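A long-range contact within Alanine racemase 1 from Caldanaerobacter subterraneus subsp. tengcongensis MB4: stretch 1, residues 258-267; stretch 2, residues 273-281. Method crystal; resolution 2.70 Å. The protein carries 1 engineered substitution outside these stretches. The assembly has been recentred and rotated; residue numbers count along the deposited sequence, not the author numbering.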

# COMPACT_ATOMS: atom_id res chain seq x y z
N LYS A 258 -13.20 -15.35 21.62
CA LYS A 258 -13.21 -16.69 22.19
C LYS A 258 -12.48 -16.76 23.53
O LYS A 258 -11.51 -16.03 23.76
N ASP A 259 -12.99 -17.63 24.40
CA ASP A 259 -12.35 -17.95 25.66
C ASP A 259 -11.52 -19.20 25.46
O ASP A 259 -12.03 -20.21 24.97
N VAL A 260 -10.24 -19.15 25.84
CA VAL A 260 -9.35 -20.30 25.68
C VAL A 260 -8.58 -20.56 26.97
O VAL A 260 -8.38 -19.65 27.77
N PRO A 261 -8.13 -21.81 27.17
CA PRO A 261 -7.33 -22.15 28.34
C PRO A 261 -5.86 -21.74 28.18
O PRO A 261 -5.49 -21.12 27.19
N ALA A 262 -5.04 -22.09 29.17
CA ALA A 262 -3.59 -21.93 29.07
C ALA A 262 -3.04 -23.00 28.15
O ALA A 262 -3.68 -24.03 27.93
N GLY A 263 -1.85 -22.76 27.60
CA GLY A 263 -1.25 -23.68 26.64
C GLY A 263 -1.96 -23.68 25.29
O GLY A 263 -1.84 -24.65 24.53
N PHE A 264 -2.69 -22.61 25.00
CA PHE A 264 -3.42 -22.48 23.74
C PHE A 264 -2.59 -21.71 22.73
O PHE A 264 -2.21 -20.56 22.97
N PHE A 265 -2.31 -22.34 21.59
CA PHE A 265 -1.48 -21.73 20.55
C PHE A 265 -2.29 -20.80 19.66
O PHE A 265 -3.45 -21.09 19.34
N ILE A 266 -1.67 -19.68 19.26
CA ILE A 266 -2.29 -18.69 18.38
C ILE A 266 -1.37 -18.33 17.22
O ILE A 266 -0.17 -18.13 17.41
N GLY A 267 -1.94 -18.26 16.02
CA GLY A 267 -1.23 -17.76 14.84
C GLY A 267 -0.36 -18.78 14.12
O GLY A 267 -0.16 -19.90 14.61
N VAL A 273 1.83 -18.72 22.65
CA VAL A 273 1.02 -19.63 23.44
C VAL A 273 0.58 -18.91 24.71
O VAL A 273 1.37 -18.21 25.35
N THR A 274 -0.68 -19.08 25.08
CA THR A 274 -1.21 -18.48 26.30
C THR A 274 -0.54 -19.10 27.53
O THR A 274 -0.28 -20.30 27.57
N LYS A 275 -0.25 -18.25 28.51
CA LYS A 275 0.28 -18.68 29.81
C LYS A 275 -0.81 -18.64 30.89
O LYS A 275 -0.52 -18.82 32.07
N ARG A 276 -2.05 -18.42 30.47
CA ARG A 276 -3.17 -18.29 31.40
C ARG A 276 -4.51 -18.42 30.66
O ARG A 276 -4.54 -18.44 29.43
N LYS A 277 -5.60 -18.50 31.42
CA LYS A 277 -6.93 -18.35 30.84
C LYS A 277 -7.02 -16.97 30.20
O LYS A 277 -6.68 -15.97 30.83
N SER A 278 -7.49 -16.93 28.96
CA SER A 278 -7.46 -15.69 28.19
C SER A 278 -8.71 -15.51 27.34
O SER A 278 -9.38 -16.48 26.98
N VAL A 279 -9.01 -14.24 27.05
CA VAL A 279 -10.01 -13.87 26.05
C VAL A 279 -9.28 -13.30 24.84
O VAL A 279 -8.64 -12.25 24.93
N ILE A 280 -9.37 -13.99 23.71
CA ILE A 280 -8.71 -13.57 22.47
C ILE A 280 -9.73 -12.96 21.51
O ILE A 280 -10.76 -13.58 21.22
N ALA A 281 -9.45 -11.76 21.03
CA ALA A 281 -10.27 -11.16 19.99
C ALA A 281 -9.54 -11.23 18.66
O ALA A 281 -8.31 -11.17 18.61

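Two antiparallel stretches whose regular pairing is interrupted by an irregular segment illustrate a general principle: where the backbone ladder lapses, a side chain can take over its hydrogen bonding. In this alanine racemase the regular ladder opens the first stretch. K258 pairs with I280, its N donating to I280 O and its O accepting from I280 N, both at 3.0 Å. The side chain of K258 (chi1 p, chi2 t) lies on the same face of the sheet as that of I280, and its NZ comes to 3.9 Å from I280 CG2; the ammonium group finds its hydrogen bonding elsewhere in the structure.

Alternation sends D259 to the other face, beside V279. With chi1 m, its OD1 lies 3.6 Å from V279 CG2, a contact of carboxylate with methyl rather than a polar pairing. K277 points away at its CA-to-CB bond, yet its long chain brings NZ to 4.4 Å from D259 CB.

V260 returns to the face of K258 and closes a second hydrogen-bonded pair, with V260 N to S278 O at 3.0 Å and S278 N to V260 O at 3.1 Å. Its rotamer is m, and CG2 touches I280 CG1 at 4.1 Å, T274 CG2 at 4.2 Å and S278 CB at 4.3 Å. The hydroxyl of S278 turns to its own stretch, OG donating to R276 O at 2.9 Å.

At P261 the strand pairing gives way. The CA-to-CB bond of P261 points away, but its carbonyl receives a hydrogen bond from the threonine hydroxyl, T274 OG1 to P261 O at 2.8 Å. T274 OG1 in turn accepts from F264 N, the two atoms 2.9 Å apart, so one side chain in rotamer p (T274) binds the backbone of both P261 and F264. A262 points sideways, its CB 4.0 Å from K275 C. G263, whose positive phi favours glycine, adds a backbone bond from its N to T274 O at 2.9 Å.

F264 (chi1 t) leads its ring away from the second stretch, leaving CB 3.2 Å from T274 OG1, while T274 N donates to F264 O at 3.0 Å. F265 then pairs with V273 without backbone hydrogen bonds. Both side chains share a face, and V273 (p) places CG2 over the F265 ring (chi1 m), 4.0 Å from its centroid and 3.7 Å from F265 CE1, in a CH-pi contact.

I266 (m, t) points toward the second stretch and completes the apolar packing: its CD1 meets I280 CD1 (m, m) at 3.6 Å and T274 CG2 at 4.4 Å. Thus T274 serves twice, with its hydroxyl bonded to the backbone of P261 and F264 and its methyl against V260 and I266.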

# COMPACT_ATOMS: atom_id res chain seq x y z
CB LYS A 258 -12.63 -17.73 21.22
CG LYS A 258 -11.31 -17.36 20.56
CD LYS A 258 -10.54 -18.60 20.10
CE LYS A 258 -9.89 -18.41 18.74
NZ LYS A 258 -9.19 -17.11 18.60
CB ASP A 259 -13.41 -18.23 26.73
CG ASP A 259 -14.15 -16.97 27.16
OD1 ASP A 259 -13.64 -16.27 28.06
OD2 ASP A 259 -15.23 -16.69 26.61
CB VAL A 260 -8.35 -20.11 24.52
CG1 VAL A 260 -9.09 -19.90 23.21
CG2 VAL A 260 -7.39 -18.95 24.79
CB PRO A 261 -7.45 -23.67 28.42
CG PRO A 261 -7.56 -24.08 26.99
CD PRO A 261 -8.35 -22.99 26.31
CB ALA A 262 -2.95 -22.02 30.44
CB PHE A 264 -4.75 -21.75 23.98
CG PHE A 264 -5.62 -21.66 22.76
CD1 PHE A 264 -6.54 -22.67 22.47
CD2 PHE A 264 -5.55 -20.57 21.91
CE1 PHE A 264 -7.36 -22.59 21.36
CE2 PHE A 264 -6.36 -20.48 20.79
CZ PHE A 264 -7.27 -21.49 20.52
CB PHE A 265 -0.80 -22.81 19.72
CG PHE A 265 0.12 -23.68 20.52
CD1 PHE A 265 1.35 -23.20 20.96
CD2 PHE A 265 -0.26 -24.98 20.87
CE1 PHE A 265 2.20 -23.99 21.71
CE2 PHE A 265 0.59 -25.77 21.62
CZ PHE A 265 1.82 -25.28 22.05
CB ILE A 266 -2.65 -17.39 19.15
CG1 ILE A 266 -3.56 -17.71 20.34
CG2 ILE A 266 -3.32 -16.39 18.22
CD1 ILE A 266 -3.91 -16.50 21.19
CB VAL A 273 1.78 -20.93 23.79
CG1 VAL A 273 2.97 -20.66 24.72
CG2 VAL A 273 0.84 -21.95 24.42
CB THR A 274 -2.73 -18.66 26.41
OG1 THR A 274 -3.08 -20.03 26.16
CG2 THR A 274 -3.44 -17.77 25.41
CB LYS A 275 1.47 -17.79 30.22
CG LYS A 275 2.74 -18.02 29.42
CD LYS A 275 2.81 -17.15 28.17
CE LYS A 275 4.03 -17.49 27.32
NZ LYS A 275 4.06 -16.73 26.03
CB ARG A 276 -3.11 -16.93 32.10
CG ARG A 276 -3.00 -15.75 31.13
CD ARG A 276 -3.40 -14.43 31.77
NE ARG A 276 -3.33 -13.34 30.80
CZ ARG A 276 -3.70 -12.08 31.04
NH1 ARG A 276 -3.60 -11.17 30.08
NH2 ARG A 276 -4.18 -11.72 32.23
CB LYS A 277 -8.02 -18.49 31.91
CG LYS A 277 -8.95 -19.68 31.70
CD LYS A 277 -10.37 -19.37 32.14
CE LYS A 277 -11.37 -20.36 31.57
NZ LYS A 277 -11.48 -20.29 30.08
CB SER A 278 -6.23 -15.67 27.28
OG SER A 278 -5.04 -15.92 28.00
CB VAL A 279 -11.01 -12.82 26.59
CG1 VAL A 279 -12.07 -12.50 25.54
CG2 VAL A 279 -11.66 -13.32 27.87
CB ILE A 280 -8.03 -14.76 21.76
CG1 ILE A 280 -7.08 -15.48 22.72
CG2 ILE A 280 -7.29 -14.29 20.51
CD1 ILE A 280 -6.07 -14.58 23.40
CB ALA A 281 -10.60 -9.72 20.34